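Local coordinates for cyclodipeptide synthetase (Mycobacterium tuberculosis, PDB 2X9Q), which probably makes cyclo(L-tyrosyl-L-tyrosyl), a precursor of mycocyclosin, from two molecules of tyrosyl-tRNA without using ATP, at residues R100-G103 with L104-L107; I151-T154 with V155-D159; V199-D202 with L203-F207. One frame throughout, in Å; residues are numbered along the deposited sequence.

Contact 1 of 3, residues R100-G103 with L104-L107; sequences RDLG and LWGL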
loop_
_atom_site.group_PDB
_atom_site.type_symbol
_atom_site.label_atom_id
_atom_site.label_comp_id
_atom_site.label_asym_id
_atom_site.label_seq_id
_atom_site.Cartn_x
_atom_site.Cartn_y
_atom_site.Cartn_z
ATOM N N ARG A 100 -13.622 -5.493 -8.769
ATOM C CA ARG A 100 -13.654 -6.557 -9.787
ATOM C C ARG A 100 -12.698 -6.257 -10.948
ATOM O O ARG A 100 -12.053 -7.132 -11.428
ATOM C CB ARG A 100 -15.062 -6.712 -10.351
ATOM C CG ARG A 100 -15.259 -7.992 -11.151
ATOM C CD ARG A 100 -16.767 -8.102 -11.552
ATOM N NE ARG A 100 -16.822 -8.980 -12.711
ATOM C CZ ARG A 100 -16.851 -10.301 -12.616
ATOM N NH1 ARG A 100 -16.877 -10.907 -11.409
ATOM N NH2 ARG A 100 -16.861 -11.015 -13.721
ATOM N N ASP A 101 -12.689 -5.039 -11.428
ATOM C CA ASP A 101 -11.845 -4.696 -12.564
ATOM C C ASP A 101 -10.360 -4.899 -12.168
ATOM O O ASP A 101 -9.551 -5.527 -12.915
ATOM C CB ASP A 101 -12.154 -3.254 -12.965
ATOM C CG ASP A 101 -13.501 -3.122 -13.697
ATOM O OD1 ASP A 101 -14.072 -4.184 -14.034
ATOM O OD2 ASP A 101 -13.946 -1.974 -13.915
ATOM N N LEU A 102 -10.032 -4.500 -10.940
ATOM C CA LEU A 102 -8.671 -4.679 -10.420
ATOM C C LEU A 102 -8.268 -6.132 -10.322
ATOM O O LEU A 102 -7.101 -6.526 -10.593
ATOM C CB LEU A 102 -8.506 -3.987 -9.018
ATOM C CG LEU A 102 -8.289 -2.468 -9.093
ATOM C CD1 LEU A 102 -8.519 -1.742 -7.677
ATOM C CD2 LEU A 102 -6.864 -2.131 -9.598
ATOM N N GLY A 103 -9.182 -6.939 -9.791
ATOM C CA GLY A 103 -8.949 -8.370 -9.656
ATOM C C GLY A 103 -8.761 -9.027 -11.059
ATOM O O GLY A 103 -7.880 -9.881 -11.220
ATOM N N LEU A 104 -9.545 -8.629 -12.044
ATOM C CA LEU A 104 -9.348 -9.177 -13.426
ATOM C C LEU A 104 -7.987 -8.711 -14.019
ATOM O O LEU A 104 -7.279 -9.487 -14.628
ATOM C CB LEU A 104 -10.476 -8.674 -14.330
ATOM C CG LEU A 104 -11.833 -9.374 -14.027
ATOM C CD1 LEU A 104 -13.032 -8.618 -14.643
ATOM C CD2 LEU A 104 -11.776 -10.893 -14.388
ATOM N N TRP A 105 -7.655 -7.428 -13.827
ATOM C CA TRP A 105 -6.371 -6.855 -14.281
ATOM C C TRP A 105 -5.287 -7.650 -13.606
ATOM O O TRP A 105 -4.365 -8.094 -14.279
ATOM C CB TRP A 105 -6.208 -5.387 -13.902
ATOM C CG TRP A 105 -4.778 -4.901 -14.021
ATOM C CD1 TRP A 105 -4.117 -4.607 -15.190
ATOM C CD2 TRP A 105 -3.842 -4.666 -12.956
ATOM N NE1 TRP A 105 -2.830 -4.243 -14.907
ATOM C CE2 TRP A 105 -2.632 -4.284 -13.545
ATOM C CE3 TRP A 105 -3.911 -4.752 -11.536
ATOM C CZ2 TRP A 105 -1.504 -3.946 -12.787
ATOM C CZ3 TRP A 105 -2.758 -4.469 -10.787
ATOM C CH2 TRP A 105 -1.585 -4.071 -11.412
ATOM N N GLY A 106 -5.405 -7.885 -12.292
ATOM C CA GLY A 106 -4.371 -8.619 -11.534
ATOM C C GLY A 106 -4.135 -10.053 -12.016
ATOM O O GLY A 106 -2.965 -10.517 -12.147
ATOM N N LEU A 107 -5.227 -10.792 -12.237
ATOM C CA LEU A 107 -5.063 -12.159 -12.630
ATOM C C LEU A 107 -4.568 -12.270 -14.070
ATOM O O LEU A 107 -3.931 -13.258 -14.402
ATOM C CB LEU A 107 -6.380 -12.921 -12.483
ATOM C CG LEU A 107 -6.786 -13.254 -11.044
ATOM C CD1 LEU A 107 -8.167 -13.844 -10.982
ATOM C CD2 LEU A 107 -5.798 -14.095 -10.304
#

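Contact 2 of 3, residues I151-T154 with V155-D159; sequences ITTT and VNELD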
loop_
_atom_site.group_PDB
_atom_site.type_symbol
_atom_site.label_atom_id
_atom_site.label_comp_id
_atom_site.label_asym_id
_atom_site.label_seq_id
_atom_site.Cartn_x
_atom_site.Cartn_y
_atom_site.Cartn_z
ATOM N N ILE A 151 -14.339 -6.826 -0.871
ATOM C CA ILE A 151 -13.211 -7.565 -1.397
ATOM C C ILE A 151 -13.510 -9.034 -1.363
ATOM O O ILE A 151 -13.219 -9.705 -2.351
ATOM C CB ILE A 151 -11.883 -7.237 -0.723
ATOM C CG1 ILE A 151 -11.583 -5.714 -0.844
ATOM C CG2 ILE A 151 -10.760 -8.066 -1.334
ATOM C CD1 ILE A 151 -10.530 -5.270 0.327
ATOM N N THR A 152 -14.035 -9.551 -0.227
ATOM C CA THR A 152 -14.312 -10.971 -0.120
ATOM C C THR A 152 -15.274 -11.434 -1.216
ATOM O O THR A 152 -15.014 -12.453 -1.834
ATOM C CB THR A 152 -14.760 -11.350 1.299
ATOM O OG1 THR A 152 -13.755 -10.842 2.186
ATOM C CG2 THR A 152 -14.968 -12.976 1.540
ATOM N N THR A 153 -16.326 -10.664 -1.524
ATOM C CA THR A 153 -17.265 -11.057 -2.582
ATOM C C THR A 153 -16.513 -11.085 -3.910
ATOM O O THR A 153 -16.644 -12.025 -4.696
ATOM C CB THR A 153 -18.433 -10.043 -2.636
ATOM O OG1 THR A 153 -19.092 -10.060 -1.358
ATOM C CG2 THR A 153 -19.495 -10.349 -3.851
ATOM N N THR A 154 -15.742 -10.026 -4.176
ATOM C CA THR A 154 -14.900 -9.988 -5.378
ATOM C C THR A 154 -14.073 -11.273 -5.597
ATOM O O THR A 154 -14.070 -11.868 -6.687
ATOM C CB THR A 154 -13.997 -8.739 -5.370
ATOM O OG1 THR A 154 -14.820 -7.561 -5.272
ATOM C CG2 THR A 154 -13.205 -8.715 -6.700
ATOM N N VAL A 155 -13.400 -11.704 -4.561
ATOM C CA VAL A 155 -12.428 -12.804 -4.656
ATOM C C VAL A 155 -13.178 -14.131 -4.831
ATOM O O VAL A 155 -12.722 -15.024 -5.554
ATOM C CB VAL A 155 -11.462 -12.811 -3.453
ATOM C CG1 VAL A 155 -10.675 -14.083 -3.332
ATOM C CG2 VAL A 155 -10.475 -11.548 -3.490
ATOM N N ASN A 156 -14.349 -14.236 -4.180
ATOM C CA ASN A 156 -15.166 -15.470 -4.235
ATOM C C ASN A 156 -15.689 -15.605 -5.670
ATOM O O ASN A 156 -15.673 -16.680 -6.243
ATOM C CB ASN A 156 -16.357 -15.379 -3.236
ATOM C CG ASN A 156 -15.925 -15.574 -1.790
ATOM O OD1 ASN A 156 -14.805 -15.970 -1.507
ATOM N ND2 ASN A 156 -16.814 -15.242 -0.857
ATOM N N GLU A 157 -16.091 -14.478 -6.226
ATOM C CA GLU A 157 -16.562 -14.395 -7.589
ATOM C C GLU A 157 -15.508 -14.700 -8.642
ATOM O O GLU A 157 -15.765 -15.440 -9.624
ATOM C CB GLU A 157 -16.975 -12.974 -7.815
ATOM C CG GLU A 157 -17.984 -12.762 -8.846
ATOM C CD GLU A 157 -18.900 -11.672 -8.393
ATOM O OE1 GLU A 157 -18.742 -10.565 -8.940
ATOM O OE2 GLU A 157 -19.738 -11.912 -7.462
ATOM N N LEU A 158 -14.314 -14.124 -8.475
ATOM C CA LEU A 158 -13.237 -14.312 -9.492
ATOM C C LEU A 158 -12.424 -15.541 -9.341
ATOM O O LEU A 158 -11.869 -16.013 -10.326
ATOM C CB LEU A 158 -12.275 -13.086 -9.536
ATOM C CG LEU A 158 -12.951 -11.798 -9.959
ATOM C CD1 LEU A 158 -11.937 -10.591 -9.888
ATOM C CD2 LEU A 158 -13.528 -11.947 -11.373
ATOM N N ASP A 159 -12.249 -16.039 -8.123
ATOM C CA ASP A 159 -11.329 -17.153 -7.881
ATOM C C ASP A 159 -11.891 -18.002 -6.727
ATOM O O ASP A 159 -11.267 -18.116 -5.654
ATOM C CB ASP A 159 -9.908 -16.644 -7.574
ATOM C CG ASP A 159 -8.876 -17.787 -7.374
ATOM O OD1 ASP A 159 -9.249 -18.990 -7.383
ATOM O OD2 ASP A 159 -7.678 -17.504 -7.085
#

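Contact 3 of 3, residues V199-D202 with L203-F207; sequences VCQD and LVRRF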
loop_
_atom_site.group_PDB
_atom_site.type_symbol
_atom_site.label_atom_id
_atom_site.label_comp_id
_atom_site.label_asym_id
_atom_site.label_seq_id
_atom_site.Cartn_x
_atom_site.Cartn_y
_atom_site.Cartn_z
ATOM N N VAL A 199 12.817 14.013 6.831
ATOM C CA VAL A 199 12.366 13.737 5.445
ATOM C C VAL A 199 11.022 13.041 5.438
ATOM O O VAL A 199 10.152 13.495 4.726
ATOM C CB VAL A 199 13.454 13.002 4.608
ATOM C CG1 VAL A 199 12.950 12.732 3.092
ATOM C CG2 VAL A 199 14.718 13.940 4.594
ATOM N N CYS A 200 10.868 11.964 6.249
ATOM C CA CYS A 200 9.564 11.261 6.335
ATOM C C CYS A 200 8.469 12.192 6.843
ATOM O O CYS A 200 7.353 12.107 6.334
ATOM C CB CYS A 200 9.679 9.997 7.224
ATOM S SG CYS A 200 10.760 8.775 6.505
ATOM N N GLN A 201 8.745 13.110 7.798
ATOM C CA GLN A 201 7.655 14.037 8.244
ATOM C C GLN A 201 7.268 14.987 7.144
ATOM O O GLN A 201 6.083 15.317 7.025
ATOM C CB GLN A 201 8.017 14.993 9.404
ATOM C CG GLN A 201 8.341 14.388 10.666
ATOM C CD GLN A 201 7.097 14.034 11.479
ATOM O OE1 GLN A 201 5.998 14.681 11.407
ATOM N NE2 GLN A 201 7.254 12.983 12.249
ATOM N N ASP A 202 8.257 15.473 6.343
ATOM C CA ASP A 202 7.912 16.356 5.268
ATOM C C ASP A 202 6.972 15.590 4.316
ATOM O O ASP A 202 5.993 16.150 3.812
ATOM C CB ASP A 202 9.162 16.841 4.472
ATOM C CG ASP A 202 8.847 18.087 3.647
ATOM O OD1 ASP A 202 8.506 19.133 4.269
ATOM O OD2 ASP A 202 8.905 18.038 2.399
ATOM N N LEU A 203 7.340 14.346 3.985
ATOM C CA LEU A 203 6.531 13.495 3.058
ATOM C C LEU A 203 5.146 13.250 3.678
ATOM O O LEU A 203 4.180 13.346 2.992
ATOM C CB LEU A 203 7.298 12.163 2.759
ATOM C CG LEU A 203 8.494 12.378 1.804
ATOM C CD1 LEU A 203 9.374 11.148 1.628
ATOM C CD2 LEU A 203 8.164 12.953 0.397
ATOM N N VAL A 204 5.034 13.075 4.986
ATOM C CA VAL A 204 3.715 12.979 5.571
ATOM C C VAL A 204 2.918 14.262 5.396
ATOM O O VAL A 204 1.762 14.173 5.040
ATOM C CB VAL A 204 3.809 12.563 7.037
ATOM C CG1 VAL A 204 2.559 12.947 7.883
ATOM C CG2 VAL A 204 4.093 11.023 7.072
ATOM N N ARG A 205 3.503 15.444 5.691
ATOM C CA ARG A 205 2.784 16.708 5.587
ATOM C C ARG A 205 2.383 16.943 4.145
ATOM O O ARG A 205 1.263 17.421 3.918
ATOM C CB ARG A 205 3.592 17.903 6.114
ATOM C CG ARG A 205 3.846 17.813 7.611
ATOM C CD ARG A 205 4.913 18.829 8.091
ATOM N NE ARG A 205 5.077 18.674 9.544
ATOM C CZ ARG A 205 6.177 18.865 10.242
ATOM N NH1 ARG A 205 7.335 19.201 9.637
ATOM N NH2 ARG A 205 6.133 18.676 11.577
ATOM N N ARG A 206 3.250 16.609 3.165
ATOM C CA ARG A 206 2.849 16.779 1.762
ATOM C C ARG A 206 1.588 15.916 1.463
ATOM O O ARG A 206 0.617 16.390 0.882
ATOM C CB ARG A 206 3.917 16.370 0.755
ATOM C CG ARG A 206 5.073 17.375 0.500
ATOM C CD ARG A 206 4.716 18.861 0.489
ATOM N NE ARG A 206 5.529 19.490 1.532
ATOM C CZ ARG A 206 5.062 20.071 2.646
ATOM N NH1 ARG A 206 5.940 20.584 3.528
ATOM N NH2 ARG A 206 3.731 20.169 2.870
ATOM N N PHE A 207 1.622 14.651 1.885
ATOM C CA PHE A 207 0.505 13.768 1.664
ATOM C C PHE A 207 -0.793 14.269 2.356
ATOM O O PHE A 207 -1.875 14.152 1.770
ATOM C CB PHE A 207 0.845 12.367 2.130
ATOM C CG PHE A 207 -0.328 11.463 2.206
ATOM C CD1 PHE A 207 -0.993 11.063 1.035
ATOM C CD2 PHE A 207 -0.804 11.008 3.463
ATOM C CE1 PHE A 207 -2.130 10.232 1.094
ATOM C CE2 PHE A 207 -1.942 10.154 3.551
ATOM C CZ PHE A 207 -2.604 9.756 2.343
HETATM O O HOH W 1 7.669 20.046 6.638
#

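Contact 1 of 3, residues R100-G103 with L104-L107
R100 and L104, one helical turn apart, run at a slant to each other, and the touch between them is a light one, CG of R100 standing 4.2 Å from CD1 of L104. The arginine's CG lies anti to its own backbone N (chi1 -166°) and the chain then stays extended as far as NE. Its aliphatic part therefore passes the leucine, while the guanidinium travels on to a salt bridge between NH1 and E157 of the neighbouring helix. L104 leans the other way along the axis, back over the preceding turn, with CG 3.4 Å from the carbonyl O of R100. That oxygen is already engaged by the amide of L104, N to O 3.0 Å. An arginine suits this border position because its methylenes can lie against a leucine while its charge is spent on another helix.

Helix 96-109 is the crossover of a beta-alpha-beta unit, linking the parallel strands 82-87 and 112-117 of a Rossmann-like sheet. L102 and W105 face the sheet, both touching I85, and W105 also meets F110 edge-to-face. Within the helix the two approach each other modestly: CD2 of L102 is 4.4 Å from CE3 of W105. The carbonyl O of L102 lies in the plane of the indole, at its edge, 3.8 Å from CE3, and it also accepts the amide of G106, with 2.8 Å between N and O. NE1 at the far side of the indole is bonded to Q61, so the buried ring keeps no polar atom unsatisfied. G103 presents a backbone without a side chain to the neighbouring helix, and L158 of helix 133-158 packs against it there.

Contact 2 of 3, residues I151-T154 with V155-D159
T152, T153 and T154 share one rotamer, with OG1 beside the backbone N (chi1 -57° at T154) and CG2 anti to that N, and this sends each methyl group toward the residue four places on. CG2 of T154 reaches CD1 of L158 at 3.9 Å, the two side chains lying alongside and pointing the same way. L158 is turned back over the preceding turn, its CG 3.5 Å from the carbonyl O of T154. T152 and N156 are likewise side by side: CG2 of T152 is 3.8 Å from ND2 of N156, and the amide carbon CG of N156 rests 3.3 Å from the carbonyl O of T152.

The hydroxyls turn the other way and bond to carbonyls one turn earlier, T152 to R148, T153 to A149 and T154 to K150. Threonine thus satisfies its polar arm within its own helix and leaves a methyl for packing, which suits the buried T154.

All this belongs to the last turns of the long helix 133-158, which leads to the edge strand 165-169 of the Rossmann-like sheet. On its inner side I151 and V155 cross at an angle, CG2 to CG2 4.1 Å, and both also touch F115 of strand 112-117; branched aliphatic side chains fit such a face. E157 lies beside T153, OE2 to CG2 3.9 Å, but its OE1 forms the salt bridge to R100 of helix 96-109. D159 leaves helical geometry, and its carboxylate accepts the backbone amides of A163, R164 and L165, tying the helix end to the start of the strand.

Contact 3 of 3, residues V199-D202 with L203-F207
Helix 194-210 packs against helix 220-244, and its outer side carries an i to i+4 salt bridge between D202 and R206. OD1 of D202 lies 3.0 Å from NH1 of R206, but the N-H is poorly aimed (129°), so the hydrogen bond within the ion pair is weak. The carboxylate and guanidinium planes stand 78° apart, steeply crossed. R206 gets there by bending at chi2 and chi3, which folds its guanidinium back so that the carbonyl O of D202 sits over one face, offset toward the rim.

A water joins the neighbouring arginine to the same carboxylate: it donates to OD1 of D202 at 2.7 Å and accepts from NH1 of R205 at 3.1 Å. R205 keeps its chain extended and passes Q201 obliquely, its NE forming a salt bridge with E223 of helix 220-244. On another side V199 and L203 lie alongside, CG1 to CD1 4.2 Å, and V204 meets I230, probably part of the substrate-binding site. An i to i+4 acid-base pair on the outer side, with C200 and V204 buried on the inner, is the pattern of an amphipathic helix.

Overall arrangement
Contacts 1 and 2 lie on adjoining helices, 96-109 and 133-158, and meet through the salt bridge R100 NH1 to E157 OE1, 3.1 Å, and through L104 against L158, CD2 to CD2 3.6 Å. All three are partly buried. Contact 1 is the most buried, enclosing L102, W105 and two glycines while L104 stays exposed; contact 2 combines aliphatic residues against the Rossmann-like sheet with threonines bonded to their own helix. Contact 3, across the chain's centre and about 31 Å from contact 1 between centres, has the most exposed residues. It alone holds an ion pair within its own segments, D202 with R206, while R205 reaches E223 of helix 220-244.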